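Local coordinates for protein heat-inducible transcription repressor HrcA (PDB 1STZ) that probably represses class I heat shock genes, the grpE-dnaK-dnaJ and groELS operons, by binding DNA and preventing their heat-shock induction, at residues A[287-292]-A[305-310]; A[82-87]-A[273-278]; A[132-137]-A[231-236]; A[29-34]-A[311-316]. All blocks are in the same frame, centred on the assembly; numbering follows the deposited sequence.

How the contacts relate
Contacts 1, 2 and 3 all reach one five-stranded antiparallel sheet, ordered 231-234, 134-138, 299-309, 287-296, 272-275. Contact 1 sits inside it; contact 3 closes one border, its centre about 10 Å from that of contact 1; contact 2 lies at the opposite border, where 272-275 meets helix 81-94. The centres of contacts 2 and 3 are about 21 Å apart. Contact 4, about 13 Å from contact 2 between centres, sets helix 17-33 against the turn leading from strand 299-309 to helix 314-334. Along the chain, contact 4 encloses the other three, and contact 3 is nested within contact 2. Contacts 2 and 4 thus join the N-terminal, probably DNA-binding, part to the C-terminal sheet and the turn after it.

Contact 1: A[287-292]-A[305-310]; sequences FAVFSG and YLFTSK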
loop_
_atom_site.group_PDB
_atom_site.type_symbol
_atom_site.label_atom_id
_atom_site.label_comp_id
_atom_site.label_asym_id
_atom_site.label_seq_id
_atom_site.Cartn_x
_atom_site.Cartn_y
_atom_site.Cartn_z
ATOM N N PHE A 287 22.002 -19.756 -5.448
ATOM C CA PHE A 287 20.620 -19.254 -5.583
ATOM C C PHE A 287 19.565 -20.320 -5.320
ATOM O O PHE A 287 19.858 -21.515 -5.341
ATOM C CB PHE A 287 20.413 -18.745 -7.013
ATOM C CG PHE A 287 21.239 -17.539 -7.347
ATOM C CD1 PHE A 287 22.477 -17.670 -7.977
ATOM C CD2 PHE A 287 20.790 -16.278 -7.034
ATOM C CE1 PHE A 287 23.244 -16.563 -8.283
ATOM C CE2 PHE A 287 21.575 -15.143 -7.336
ATOM C CZ PHE A 287 22.775 -15.289 -7.966
ATOM N N ALA A 288 18.356 -19.848 -5.034
ATOM C CA ALA A 288 17.119 -20.587 -5.183
ATOM C C ALA A 288 16.243 -19.821 -6.201
ATOM O O ALA A 288 16.276 -18.572 -6.257
ATOM C CB ALA A 288 16.419 -20.683 -3.865
ATOM N N VAL A 289 15.485 -20.554 -7.009
ATOM C CA VAL A 289 14.502 -19.952 -7.918
ATOM C C VAL A 289 13.121 -20.518 -7.705
ATOM O O VAL A 289 12.941 -21.715 -7.781
ATOM C CB VAL A 289 14.741 -20.297 -9.401
ATOM C CG1 VAL A 289 14.272 -19.144 -10.301
ATOM C CG2 VAL A 289 16.109 -20.757 -9.661
ATOM N N PHE A 290 12.148 -19.659 -7.482
ATOM C CA PHE A 290 10.741 -20.023 -7.595
ATOM C C PHE A 290 10.292 -19.756 -9.015
ATOM O O PHE A 290 10.620 -18.738 -9.599
ATOM C CB PHE A 290 9.868 -19.217 -6.641
ATOM C CG PHE A 290 9.892 -19.723 -5.229
ATOM C CD1 PHE A 290 10.867 -19.329 -4.369
ATOM C CD2 PHE A 290 8.940 -20.618 -4.782
ATOM C CE1 PHE A 290 10.902 -19.809 -3.056
ATOM C CE2 PHE A 290 8.973 -21.092 -3.474
ATOM C CZ PHE A 290 9.948 -20.670 -2.618
ATOM N N SER A 291 9.559 -20.683 -9.578
ATOM C CA SER A 291 9.024 -20.494 -10.895
ATOM C C SER A 291 7.599 -21.008 -10.978
ATOM O O SER A 291 7.161 -21.851 -10.176
ATOM C CB SER A 291 9.925 -21.161 -11.926
ATOM O OG SER A 291 9.920 -22.576 -11.786
ATOM N N GLY A 292 6.876 -20.474 -11.950
ATOM C CA GLY A 292 5.485 -20.817 -12.189
ATOM C C GLY A 292 4.978 -20.039 -13.399
ATOM O O GLY A 292 5.677 -19.183 -13.929
ATOM N N TYR A 305 9.733 -15.888 -12.674
ATOM C CA TYR A 305 10.896 -16.393 -11.952
ATOM C C TYR A 305 11.282 -15.433 -10.837
ATOM O O TYR A 305 11.366 -14.234 -11.062
ATOM C CB TYR A 305 12.085 -16.546 -12.890
ATOM C CG TYR A 305 11.811 -17.436 -14.068
ATOM C CD1 TYR A 305 11.235 -16.930 -15.215
ATOM C CD2 TYR A 305 12.137 -18.785 -14.035
ATOM C CE1 TYR A 305 10.985 -17.747 -16.308
ATOM C CE2 TYR A 305 11.882 -19.605 -15.111
ATOM C CZ TYR A 305 11.310 -19.082 -16.249
ATOM O OH TYR A 305 11.081 -19.892 -17.343
ATOM N N LEU A 306 11.486 -15.977 -9.638
ATOM C CA LEU A 306 12.051 -15.257 -8.497
ATOM C C LEU A 306 13.393 -15.899 -8.101
ATOM O O LEU A 306 13.441 -17.058 -7.672
ATOM C CB LEU A 306 11.099 -15.397 -7.313
ATOM C CG LEU A 306 11.101 -14.433 -6.128
ATOM C CD1 LEU A 306 10.973 -15.178 -4.830
ATOM C CD2 LEU A 306 12.228 -13.435 -6.088
ATOM N N PHE A 307 14.459 -15.140 -8.196
ATOM C CA PHE A 307 15.780 -15.586 -7.803
ATOM C C PHE A 307 16.162 -14.877 -6.519
ATOM O O PHE A 307 16.058 -13.668 -6.428
ATOM C CB PHE A 307 16.814 -15.250 -8.877
ATOM C CG PHE A 307 16.614 -15.976 -10.162
ATOM C CD1 PHE A 307 15.893 -15.397 -11.192
ATOM C CD2 PHE A 307 17.191 -17.217 -10.365
ATOM C CE1 PHE A 307 15.728 -16.070 -12.413
ATOM C CE2 PHE A 307 17.021 -17.882 -11.551
ATOM C CZ PHE A 307 16.277 -17.302 -12.582
ATOM N N THR A 308 16.608 -15.641 -5.527
ATOM C CA THR A 308 17.178 -15.087 -4.308
ATOM C C THR A 308 18.403 -15.880 -3.976
ATOM O O THR A 308 18.653 -16.915 -4.572
ATOM C CB THR A 308 16.181 -15.223 -3.119
ATOM O OG1 THR A 308 15.839 -16.603 -2.919
ATOM C CG2 THR A 308 14.840 -14.539 -3.414
ATOM N N SER A 309 19.158 -15.428 -2.995
ATOM C CA SER A 309 20.031 -16.345 -2.283
ATOM C C SER A 309 19.225 -17.554 -1.781
ATOM O O SER A 309 18.045 -17.433 -1.426
ATOM C CB SER A 309 20.677 -15.663 -1.094
ATOM O OG SER A 309 21.432 -16.605 -0.364
ATOM N N LYS A 310 19.863 -18.716 -1.746
ATOM C CA LYS A 310 19.245 -19.909 -1.149
ATOM C C LYS A 310 19.162 -19.817 0.365
ATOM O O LYS A 310 18.477 -20.625 0.984
ATOM C CB LYS A 310 19.961 -21.203 -1.576
ATOM C CG LYS A 310 21.382 -21.369 -1.129
ATOM C CD LYS A 310 21.931 -22.685 -1.682
ATOM C CE LYS A 310 23.445 -22.833 -1.466
ATOM N NZ LYS A 310 23.928 -24.071 -2.146
HETATM O O HOH W 1 13.772 -17.989 -4.186
#
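Strands 287-296 and 299-309 form an antiparallel beta hairpin inside the five-stranded sheet, and residues 305-310 run back along 287-292 toward the end of the hairpin far from its turn. Tyr-305 forms a non-hydrogen-bonded pair with Ser-291, whose CB approaches ring atom CD2; the ring hydroxyl bonds the carbonyl of Leu-263. Leu-306 is gripped twice by Phe-290: its N donates to Phe-290 O at 2.9 Å, in the carbonyl plane, and its O accepts from Phe-290 N. The two side chains lie alongside each other, pointing the same way toward helix 314-334. On the other face Phe-307 carries the closest side-chain packing. Val-289 CG1 sits over one face of the Phe-307 ring, 3.5 Å from the centroid and 21° off the normal, a CH-pi contact shifted toward the rim. Thr-308 exchanges two backbone bonds with Ala-288, the one from Thr-308 N running nearly along the C=O axis; Thr-308 OG1 donates to Ser-309 O and takes a bond from a water that also reaches Ala-288 O weakly. Ser-309 points away from 287-292 at CB, and its OG bonds Thr-244 OG1. Lys-310 leaves the strand with its NZ paired to Asp-81, while its CB rests 3.8 Å from Phe-287 O.

Contact 2: A[82-87]-A[273-278]; sequences KGLRFY and VRIGRE
Arg-85 and Glu-278 cross at about a right angle, their guanidinium and carboxylate planes turned 38° apart. The arginine leaves the helix with CG anti to the backbone N (chi1 167°), then bends at chi2 and chi3, presenting NE and NH2 side-on. Arg-85 NE meets the syn lone pair of Glu-278 OE1 at 3.1 Å, and Arg-85 NH2 reaches Glu-278 OE2 at 2.8 Å, nearly straight at 174°, from above the carboxylate plane. NH2 also makes a weak bond to Val-273 O. The salt bridge ties helix 81-94 to the 3-10 segment that follows border strand 272-275 of the sheet, and the weak bond reaches the strand itself. OE2 takes a second bond from Ile-275 N, so the strand's end also holds the carboxylate. An alanine in place of Arg-85 would remove the guanidinium and would probably leave Glu-278 less well compensated. Ile-275 CD1 lies over one guanidinium face, while its CG2 meets Leu-84 CB at 3.9 Å, the side chains crossing obliquely. Arg-85 NH1 turns to Glu-89.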
loop_
_atom_site.group_PDB
_atom_site.type_symbol
_atom_site.label_atom_id
_atom_site.label_comp_id
_atom_site.label_asym_id
_atom_site.label_seq_id
_atom_site.Cartn_x
_atom_site.Cartn_y
_atom_site.Cartn_z
ATOM N N LYS A 82 20.422 -30.256 0.515
ATOM C CA LYS A 82 19.481 -31.268 0.975
ATOM C C LYS A 82 18.741 -30.798 2.234
ATOM O O LYS A 82 17.538 -30.968 2.362
ATOM C CB LYS A 82 20.202 -32.592 1.218
ATOM C CG LYS A 82 19.266 -33.749 1.435
ATOM C CD LYS A 82 20.031 -34.965 1.858
ATOM C CE LYS A 82 19.155 -36.195 1.919
ATOM N NZ LYS A 82 19.948 -37.341 2.447
ATOM N N GLY A 83 19.470 -30.186 3.156
ATOM C CA GLY A 83 18.862 -29.637 4.354
ATOM C C GLY A 83 17.941 -28.477 4.087
ATOM O O GLY A 83 16.917 -28.334 4.742
ATOM N N LEU A 84 18.294 -27.637 3.129
ATOM C CA LEU A 84 17.399 -26.557 2.724
ATOM C C LEU A 84 16.108 -27.099 2.116
ATOM O O LEU A 84 15.048 -26.577 2.394
ATOM C CB LEU A 84 18.086 -25.595 1.760
ATOM C CG LEU A 84 19.251 -24.846 2.382
ATOM C CD1 LEU A 84 20.031 -24.106 1.277
ATOM C CD2 LEU A 84 18.775 -23.885 3.448
ATOM N N ARG A 85 16.209 -28.141 1.293
ATOM C CA ARG A 85 15.046 -28.788 0.686
ATOM C C ARG A 85 14.176 -29.400 1.763
ATOM O O ARG A 85 12.972 -29.261 1.722
ATOM C CB ARG A 85 15.480 -29.846 -0.326
ATOM C CG ARG A 85 14.409 -30.828 -0.840
ATOM C CD ARG A 85 13.165 -30.234 -1.478
ATOM N NE ARG A 85 13.455 -29.472 -2.685
ATOM C CZ ARG A 85 12.544 -28.878 -3.436
ATOM N NH1 ARG A 85 11.248 -28.954 -3.150
ATOM N NH2 ARG A 85 12.926 -28.222 -4.509
ATOM N N PHE A 86 14.789 -30.056 2.743
ATOM C CA PHE A 86 14.028 -30.654 3.841
ATOM C C PHE A 86 13.236 -29.567 4.553
ATOM O O PHE A 86 12.065 -29.738 4.812
ATOM C CB PHE A 86 14.959 -31.361 4.832
ATOM C CG PHE A 86 14.261 -31.830 6.084
ATOM C CD1 PHE A 86 13.664 -33.074 6.127
ATOM C CD2 PHE A 86 14.178 -31.002 7.201
ATOM C CE1 PHE A 86 13.007 -33.507 7.283
ATOM C CE2 PHE A 86 13.542 -31.428 8.355
ATOM C CZ PHE A 86 12.953 -32.678 8.395
ATOM N N TYR A 87 13.886 -28.436 4.837
ATOM C CA TYR A 87 13.239 -27.320 5.535
ATOM C C TYR A 87 12.039 -26.817 4.747
ATOM O O TYR A 87 10.950 -26.714 5.288
ATOM C CB TYR A 87 14.226 -26.182 5.773
ATOM C CG TYR A 87 13.616 -24.915 6.318
ATOM C CD1 TYR A 87 13.351 -24.771 7.676
ATOM C CD2 TYR A 87 13.318 -23.846 5.475
ATOM C CE1 TYR A 87 12.783 -23.589 8.183
ATOM C CE2 TYR A 87 12.763 -22.666 5.965
ATOM C CZ TYR A 87 12.499 -22.540 7.318
ATOM O OH TYR A 87 11.944 -21.364 7.799
ATOM N N VAL A 273 10.162 -24.735 -6.356
ATOM C CA VAL A 273 11.444 -24.104 -6.091
ATOM C C VAL A 273 12.575 -25.046 -6.487
ATOM O O VAL A 273 12.455 -26.247 -6.351
ATOM C CB VAL A 273 11.575 -23.658 -4.594
ATOM C CG1 VAL A 273 11.784 -24.865 -3.658
ATOM C CG2 VAL A 273 12.695 -22.673 -4.442
ATOM N N ARG A 274 13.633 -24.495 -7.047
ATOM C CA ARG A 274 14.869 -25.227 -7.312
ATOM C C ARG A 274 15.953 -24.559 -6.463
ATOM O O ARG A 274 16.199 -23.371 -6.611
ATOM C CB ARG A 274 15.227 -25.194 -8.793
ATOM C CG ARG A 274 14.288 -26.091 -9.606
ATOM C CD ARG A 274 14.625 -26.134 -11.073
ATOM N NE ARG A 274 13.804 -27.074 -11.810
ATOM C CZ ARG A 274 13.974 -28.394 -11.832
ATOM N NH1 ARG A 274 14.968 -28.995 -11.172
ATOM N NH2 ARG A 274 13.133 -29.124 -12.546
ATOM N N ILE A 275 16.542 -25.332 -5.556
ATOM C CA ILE A 275 17.522 -24.849 -4.592
ATOM C C ILE A 275 18.904 -25.346 -4.986
ATOM O O ILE A 275 19.112 -26.543 -5.175
ATOM C CB ILE A 275 17.133 -25.339 -3.150
ATOM C CG1 ILE A 275 15.791 -24.754 -2.732
ATOM C CG2 ILE A 275 18.190 -24.953 -2.135
ATOM C CD1 ILE A 275 15.109 -25.480 -1.598
ATOM N N GLY A 276 19.845 -24.420 -5.113
ATOM C CA GLY A 276 21.246 -24.746 -5.356
ATOM C C GLY A 276 21.503 -25.686 -6.525
ATOM O O GLY A 276 21.246 -25.360 -7.681
ATOM N N ARG A 277 21.997 -26.878 -6.224
ATOM C CA ARG A 277 22.272 -27.864 -7.259
ATOM C C ARG A 277 21.050 -28.265 -8.106
ATOM O O ARG A 277 21.202 -28.749 -9.227
ATOM C CB ARG A 277 22.933 -29.112 -6.668
ATOM C CG ARG A 277 22.428 -29.565 -5.302
ATOM C CD ARG A 277 21.038 -30.182 -5.309
ATOM N NE ARG A 277 20.657 -30.763 -4.014
ATOM C CZ ARG A 277 21.028 -31.952 -3.563
ATOM N NH1 ARG A 277 21.837 -32.750 -4.284
ATOM N NH2 ARG A 277 20.582 -32.355 -2.370
ATOM N N GLU A 278 19.849 -28.075 -7.569
ATOM C CA GLU A 278 18.617 -28.404 -8.296
ATOM C C GLU A 278 18.442 -27.528 -9.555
ATOM O O GLU A 278 17.773 -27.932 -10.499
ATOM C CB GLU A 278 17.397 -28.312 -7.384
ATOM C CG GLU A 278 17.364 -29.325 -6.220
ATOM C CD GLU A 278 16.301 -28.997 -5.161
ATOM O OE1 GLU A 278 16.175 -29.735 -4.158
ATOM O OE2 GLU A 278 15.567 -27.992 -5.325
#

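Contact 3: A[132-137]-A[231-236]; sequences EGYVLI and YLDAGL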
loop_
_atom_site.group_PDB
_atom_site.type_symbol
_atom_site.label_atom_id
_atom_site.label_comp_id
_atom_site.label_asym_id
_atom_site.label_seq_id
_atom_site.Cartn_x
_atom_site.Cartn_y
_atom_site.Cartn_z
ATOM N N GLU A 132 12.937 -9.589 -1.239
ATOM C CA GLU A 132 14.315 -9.174 -1.474
ATOM C C GLU A 132 14.969 -10.038 -2.540
ATOM O O GLU A 132 16.101 -10.512 -2.365
ATOM C CB GLU A 132 15.124 -9.226 -0.165
ATOM C CG GLU A 132 14.571 -8.351 0.958
ATOM C CD GLU A 132 15.131 -8.737 2.327
ATOM O OE1 GLU A 132 15.430 -9.941 2.552
ATOM O OE2 GLU A 132 15.255 -7.844 3.198
ATOM N N GLY A 133 14.248 -10.250 -3.640
ATOM C CA GLY A 133 14.754 -11.027 -4.760
ATOM C C GLY A 133 14.834 -10.280 -6.077
ATOM O O GLY A 133 14.570 -9.066 -6.167
ATOM N N TYR A 134 15.226 -11.021 -7.098
ATOM C CA TYR A 134 15.281 -10.562 -8.477
ATOM C C TYR A 134 14.197 -11.301 -9.238
ATOM O O TYR A 134 14.192 -12.519 -9.244
ATOM C CB TYR A 134 16.625 -10.936 -9.098
ATOM C CG TYR A 134 16.855 -10.487 -10.536
ATOM C CD1 TYR A 134 17.066 -11.407 -11.550
ATOM C CD2 TYR A 134 16.910 -9.150 -10.863
ATOM C CE1 TYR A 134 17.325 -10.994 -12.869
ATOM C CE2 TYR A 134 17.158 -8.730 -12.176
ATOM C CZ TYR A 134 17.354 -9.663 -13.167
ATOM O OH TYR A 134 17.590 -9.259 -14.460
ATOM N N VAL A 135 13.307 -10.560 -9.883
ATOM C CA VAL A 135 12.177 -11.119 -10.607
ATOM C C VAL A 135 12.281 -10.939 -12.118
ATOM O O VAL A 135 12.636 -9.864 -12.598
ATOM C CB VAL A 135 10.876 -10.491 -10.103
ATOM C CG1 VAL A 135 9.672 -10.927 -10.943
ATOM C CG2 VAL A 135 10.678 -10.844 -8.654
ATOM N N LEU A 136 12.009 -12.014 -12.856
ATOM C CA LEU A 136 11.765 -11.948 -14.297
ATOM C C LEU A 136 10.340 -12.390 -14.546
ATOM O O LEU A 136 9.934 -13.439 -14.054
ATOM C CB LEU A 136 12.700 -12.869 -15.068
ATOM C CG LEU A 136 14.188 -12.589 -15.004
ATOM C CD1 LEU A 136 14.891 -13.601 -15.876
ATOM C CD2 LEU A 136 14.578 -11.171 -15.428
ATOM N N ILE A 137 9.572 -11.577 -15.265
ATOM C CA ILE A 137 8.252 -11.961 -15.754
ATOM C C ILE A 137 8.284 -11.965 -17.279
ATOM O O ILE A 137 8.547 -10.942 -17.899
ATOM C CB ILE A 137 7.172 -10.984 -15.280
ATOM C CG1 ILE A 137 7.167 -10.895 -13.747
ATOM C CG2 ILE A 137 5.792 -11.416 -15.797
ATOM C CD1 ILE A 137 6.067 -10.059 -13.182
ATOM N N TYR A 231 11.430 -10.234 -21.253
ATOM C CA TYR A 231 11.189 -10.317 -19.820
ATOM C C TYR A 231 11.265 -8.946 -19.197
ATOM O O TYR A 231 12.153 -8.186 -19.526
ATOM C CB TYR A 231 12.232 -11.210 -19.145
ATOM C CG TYR A 231 12.123 -12.648 -19.567
ATOM C CD1 TYR A 231 12.761 -13.100 -20.718
ATOM C CD2 TYR A 231 11.397 -13.555 -18.818
ATOM C CE1 TYR A 231 12.661 -14.416 -21.118
ATOM C CE2 TYR A 231 11.280 -14.897 -19.222
ATOM C CZ TYR A 231 11.920 -15.315 -20.371
ATOM O OH TYR A 231 11.826 -16.623 -20.793
ATOM N N LEU A 232 10.320 -8.650 -18.309
ATOM C CA LEU A 232 10.398 -7.514 -17.389
ATOM C C LEU A 232 11.165 -7.944 -16.144
ATOM O O LEU A 232 10.787 -8.932 -15.510
ATOM C CB LEU A 232 8.993 -7.102 -16.950
ATOM C CG LEU A 232 8.911 -6.034 -15.843
ATOM C CD1 LEU A 232 7.719 -5.120 -16.069
ATOM C CD2 LEU A 232 8.837 -6.638 -14.424
ATOM N N ASP A 233 12.208 -7.214 -15.775
ATOM C CA ASP A 233 12.985 -7.539 -14.579
ATOM C C ASP A 233 12.800 -6.484 -13.483
ATOM O O ASP A 233 12.516 -5.332 -13.756
ATOM C CB ASP A 233 14.469 -7.716 -14.915
ATOM C CG ASP A 233 15.093 -6.472 -15.472
ATOM O OD1 ASP A 233 14.782 -6.115 -16.632
ATOM O OD2 ASP A 233 15.904 -5.769 -14.829
ATOM N N ALA A 234 12.974 -6.891 -12.241
ATOM C CA ALA A 234 12.922 -5.951 -11.115
ATOM C C ALA A 234 13.689 -6.521 -9.924
ATOM O O ALA A 234 13.801 -7.728 -9.793
ATOM C CB ALA A 234 11.472 -5.699 -10.728
ATOM N N GLY A 235 14.180 -5.661 -9.043
ATOM C CA GLY A 235 14.873 -6.090 -7.840
ATOM C C GLY A 235 16.359 -6.454 -7.959
ATOM O O GLY A 235 16.921 -7.112 -7.070
ATOM N N LEU A 236 17.023 -6.046 -9.030
ATOM C CA LEU A 236 18.474 -6.306 -9.136
ATOM C C LEU A 236 19.237 -5.790 -7.909
ATOM O O LEU A 236 20.170 -6.437 -7.412
ATOM C CB LEU A 236 19.044 -5.708 -10.411
ATOM C CG LEU A 236 20.569 -5.792 -10.559
ATOM C CD1 LEU A 236 21.062 -7.233 -10.426
ATOM C CD2 LEU A 236 20.964 -5.158 -11.906
#
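Four backbone hydrogen bonds join 134-137 to 231-234 as antiparallel strands. Val-135 N donates to Ala-234 O at 2.9 Å, nearly straight and almost along the C=O axis, and Ala-234 N answers to Val-135 O. Ile-137 and Leu-232 repeat the exchange, each bond lying in the carbonyl plane. Between these pairs Leu-136 faces Asp-233, CD2 of the leucine reaching the aspartate CB at 3.5 Å. Tyr-134, its CG anti to the backbone N (chi1 -178°), lays its ring along the neighbouring strand. Tyr-134 OH comes 3.5 Å from Asp-233 CB, while Leu-236 N lies at the ring edge, in plane, 3.6 Å from CD2. The side chain of Leu-236 runs beside the ring in the same direction. An alanine at Tyr-134 would lose the ring and would probably leave Asp-233 and Leu-236 with poorer packing. Gly-235, the N-cap of the next helix, has positive phi; a CB here would clash with Gly-133 O. Val-135 and Ala-234 face helix 116-131, whereas Tyr-134 packs on Leu-253 and Leu-254 of helix 247-256. Strand 231-234 borders the sheet within this chain, and 134-138 bonds 299-309 through the backbones of Tyr-134 with Phe-307 and Leu-136 with Tyr-305.

Contact 4: A[29-34]-A[311-316]; sequences EYIENK and VTKYDR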
loop_
_atom_site.group_PDB
_atom_site.type_symbol
_atom_site.label_atom_id
_atom_site.label_comp_id
_atom_site.label_asym_id
_atom_site.label_seq_id
_atom_site.Cartn_x
_atom_site.Cartn_y
_atom_site.Cartn_z
ATOM N N GLU A 29 17.393 -21.119 12.077
ATOM C CA GLU A 29 18.391 -20.268 12.705
ATOM C C GLU A 29 19.442 -19.784 11.702
ATOM O O GLU A 29 19.890 -18.655 11.789
ATOM C CB GLU A 29 19.061 -20.996 13.876
ATOM C CG GLU A 29 20.064 -20.163 14.661
ATOM C CD GLU A 29 19.465 -18.920 15.294
ATOM O OE1 GLU A 29 20.242 -18.044 15.730
ATOM O OE2 GLU A 29 18.222 -18.812 15.355
ATOM N N TYR A 30 19.812 -20.619 10.740
ATOM C CA TYR A 30 20.850 -20.238 9.774
ATOM C C TYR A 30 20.358 -19.147 8.825
ATOM O O TYR A 30 21.088 -18.211 8.515
ATOM C CB TYR A 30 21.303 -21.444 8.959
ATOM C CG TYR A 30 22.304 -21.117 7.876
ATOM C CD1 TYR A 30 23.573 -20.648 8.191
ATOM C CD2 TYR A 30 21.982 -21.289 6.536
ATOM C CE1 TYR A 30 24.505 -20.348 7.191
ATOM C CE2 TYR A 30 22.896 -21.002 5.538
ATOM C CZ TYR A 30 24.147 -20.525 5.868
ATOM O OH TYR A 30 25.029 -20.244 4.863
ATOM N N ILE A 31 19.125 -19.302 8.350
ATOM C CA ILE A 31 18.488 -18.304 7.497
ATOM C C ILE A 31 18.401 -16.960 8.229
ATOM O O ILE A 31 18.747 -15.918 7.663
ATOM C CB ILE A 31 17.091 -18.816 7.038
ATOM C CG1 ILE A 31 17.279 -19.866 5.936
ATOM C CG2 ILE A 31 16.217 -17.675 6.564
ATOM C CD1 ILE A 31 16.084 -20.793 5.729
ATOM N N GLU A 32 17.982 -16.996 9.496
ATOM C CA GLU A 32 17.820 -15.779 10.309
ATOM C C GLU A 32 19.131 -15.009 10.563
ATOM O O GLU A 32 19.201 -13.805 10.309
ATOM C CB GLU A 32 17.137 -16.134 11.642
ATOM C CG GLU A 32 16.862 -14.970 12.604
ATOM C CD GLU A 32 15.905 -13.927 12.049
ATOM O OE1 GLU A 32 15.171 -14.226 11.079
ATOM O OE2 GLU A 32 15.883 -12.794 12.585
ATOM N N ASN A 33 20.161 -15.692 11.064
ATOM C CA ASN A 33 21.404 -15.021 11.508
ATOM C C ASN A 33 22.623 -15.282 10.630
ATOM O O ASN A 33 23.599 -14.534 10.694
ATOM C CB ASN A 33 21.745 -15.412 12.951
ATOM C CG ASN A 33 20.813 -14.781 13.962
ATOM O OD1 ASN A 33 20.396 -13.638 13.806
ATOM N ND2 ASN A 33 20.478 -15.529 15.004
ATOM N N LYS A 34 22.574 -16.360 9.852
ATOM C CA LYS A 34 23.539 -16.622 8.776
ATOM C C LYS A 34 24.910 -16.966 9.312
ATOM O O LYS A 34 25.923 -16.522 8.791
ATOM C CB LYS A 34 23.570 -15.446 7.790
ATOM C CG LYS A 34 22.161 -15.178 7.263
ATOM C CD LYS A 34 22.082 -14.163 6.166
ATOM C CE LYS A 34 20.628 -14.025 5.717
ATOM N NZ LYS A 34 19.744 -13.584 6.835
ATOM N N VAL A 311 19.882 -18.854 0.946
ATOM C CA VAL A 311 19.733 -18.479 2.344
ATOM C C VAL A 311 18.652 -17.413 2.429
ATOM O O VAL A 311 18.928 -16.214 2.423
ATOM C CB VAL A 311 21.067 -17.971 2.975
ATOM C CG1 VAL A 311 20.912 -17.821 4.482
ATOM C CG2 VAL A 311 22.235 -18.919 2.636
ATOM N N THR A 312 17.403 -17.860 2.461
ATOM C CA THR A 312 16.266 -16.952 2.350
ATOM C C THR A 312 15.065 -17.496 3.099
ATOM O O THR A 312 15.020 -18.678 3.465
ATOM C CB THR A 312 15.937 -16.727 0.845
ATOM O OG1 THR A 312 14.898 -15.752 0.687
ATOM C CG2 THR A 312 15.366 -17.993 0.187
ATOM N N LYS A 313 14.083 -16.647 3.320
ATOM C CA LYS A 313 12.867 -17.047 4.019
ATOM C C LYS A 313 11.901 -17.740 3.065
ATOM O O LYS A 313 11.066 -17.077 2.451
ATOM C CB LYS A 313 12.222 -15.807 4.638
ATOM C CG LYS A 313 13.093 -15.145 5.722
ATOM C CD LYS A 313 12.416 -13.917 6.303
ATOM C CE LYS A 313 12.942 -13.571 7.704
ATOM N NZ LYS A 313 12.228 -12.383 8.275
ATOM N N TYR A 314 12.023 -19.070 2.943
ATOM C CA TYR A 314 11.295 -19.842 1.947
ATOM C C TYR A 314 9.767 -19.741 2.069
ATOM O O TYR A 314 9.083 -19.655 1.060
ATOM C CB TYR A 314 11.735 -21.319 1.953
ATOM C CG TYR A 314 13.112 -21.527 1.326
ATOM C CD1 TYR A 314 14.274 -21.483 2.100
ATOM C CD2 TYR A 314 13.243 -21.752 -0.040
ATOM C CE1 TYR A 314 15.542 -21.664 1.518
ATOM C CE2 TYR A 314 14.482 -21.934 -0.629
ATOM C CZ TYR A 314 15.626 -21.880 0.149
ATOM O OH TYR A 314 16.826 -22.044 -0.477
ATOM N N ASP A 315 9.248 -19.741 3.288
ATOM C CA ASP A 315 7.800 -19.716 3.522
ATOM C C ASP A 315 7.253 -18.371 3.059
ATOM O O ASP A 315 6.242 -18.307 2.390
ATOM C CB ASP A 315 7.500 -19.924 5.012
ATOM C CG ASP A 315 6.089 -20.437 5.287
ATOM O OD1 ASP A 315 5.152 -20.222 4.494
ATOM O OD2 ASP A 315 5.816 -21.060 6.337
ATOM N N ARG A 316 7.939 -17.299 3.407
ATOM C CA ARG A 316 7.531 -15.965 2.957
ATOM C C ARG A 316 7.554 -15.909 1.428
ATOM O O ARG A 316 6.586 -15.468 0.816
ATOM C CB ARG A 316 8.416 -14.882 3.588
ATOM C CG ARG A 316 8.156 -13.453 3.122
ATOM C CD ARG A 316 9.364 -12.520 3.233
ATOM N NE ARG A 316 10.531 -13.009 2.490
ATOM C CZ ARG A 316 11.775 -12.530 2.592
ATOM N NH1 ARG A 316 12.056 -11.538 3.415
ATOM N NH2 ARG A 316 12.757 -13.069 1.878
#
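Ile-31 places CG1 anti to its carbonyl carbon (chi1 -76°) and continues extended to CD1 (chi2 160°), which brings the tip over the backbone of 311-316. Here the last turn of helix 17-33 packs on the turn that leads into helix 314-334, with Lys-313 both the centre of an inverse gamma turn and the N-cap. Ile-31 CD1 approaches Thr-312 O at 3.3 Å and reaches the edge of the Tyr-314 ring, the two side chains crossing at about a right angle. One face of that ring is covered by Thr-312 CG2, centred over it. Both methyls of Val-311 meet the Tyr-30 ring, Val-311 CG2 closer, at 3.6 Å from Tyr-30 CE2; CG1 also lies against Ile-31 CA and the aliphatic part of Lys-34. Glu-32 and Lys-313 run side by side, their charges near but beyond salt-bridge distance. Tyr-87 of helix 81-94 also packs on Ile-31. Lys-34 bends at chi4 (60°), so that its NZ bonds Ile-31 O at 2.7 Å, nearly along the C=O axis.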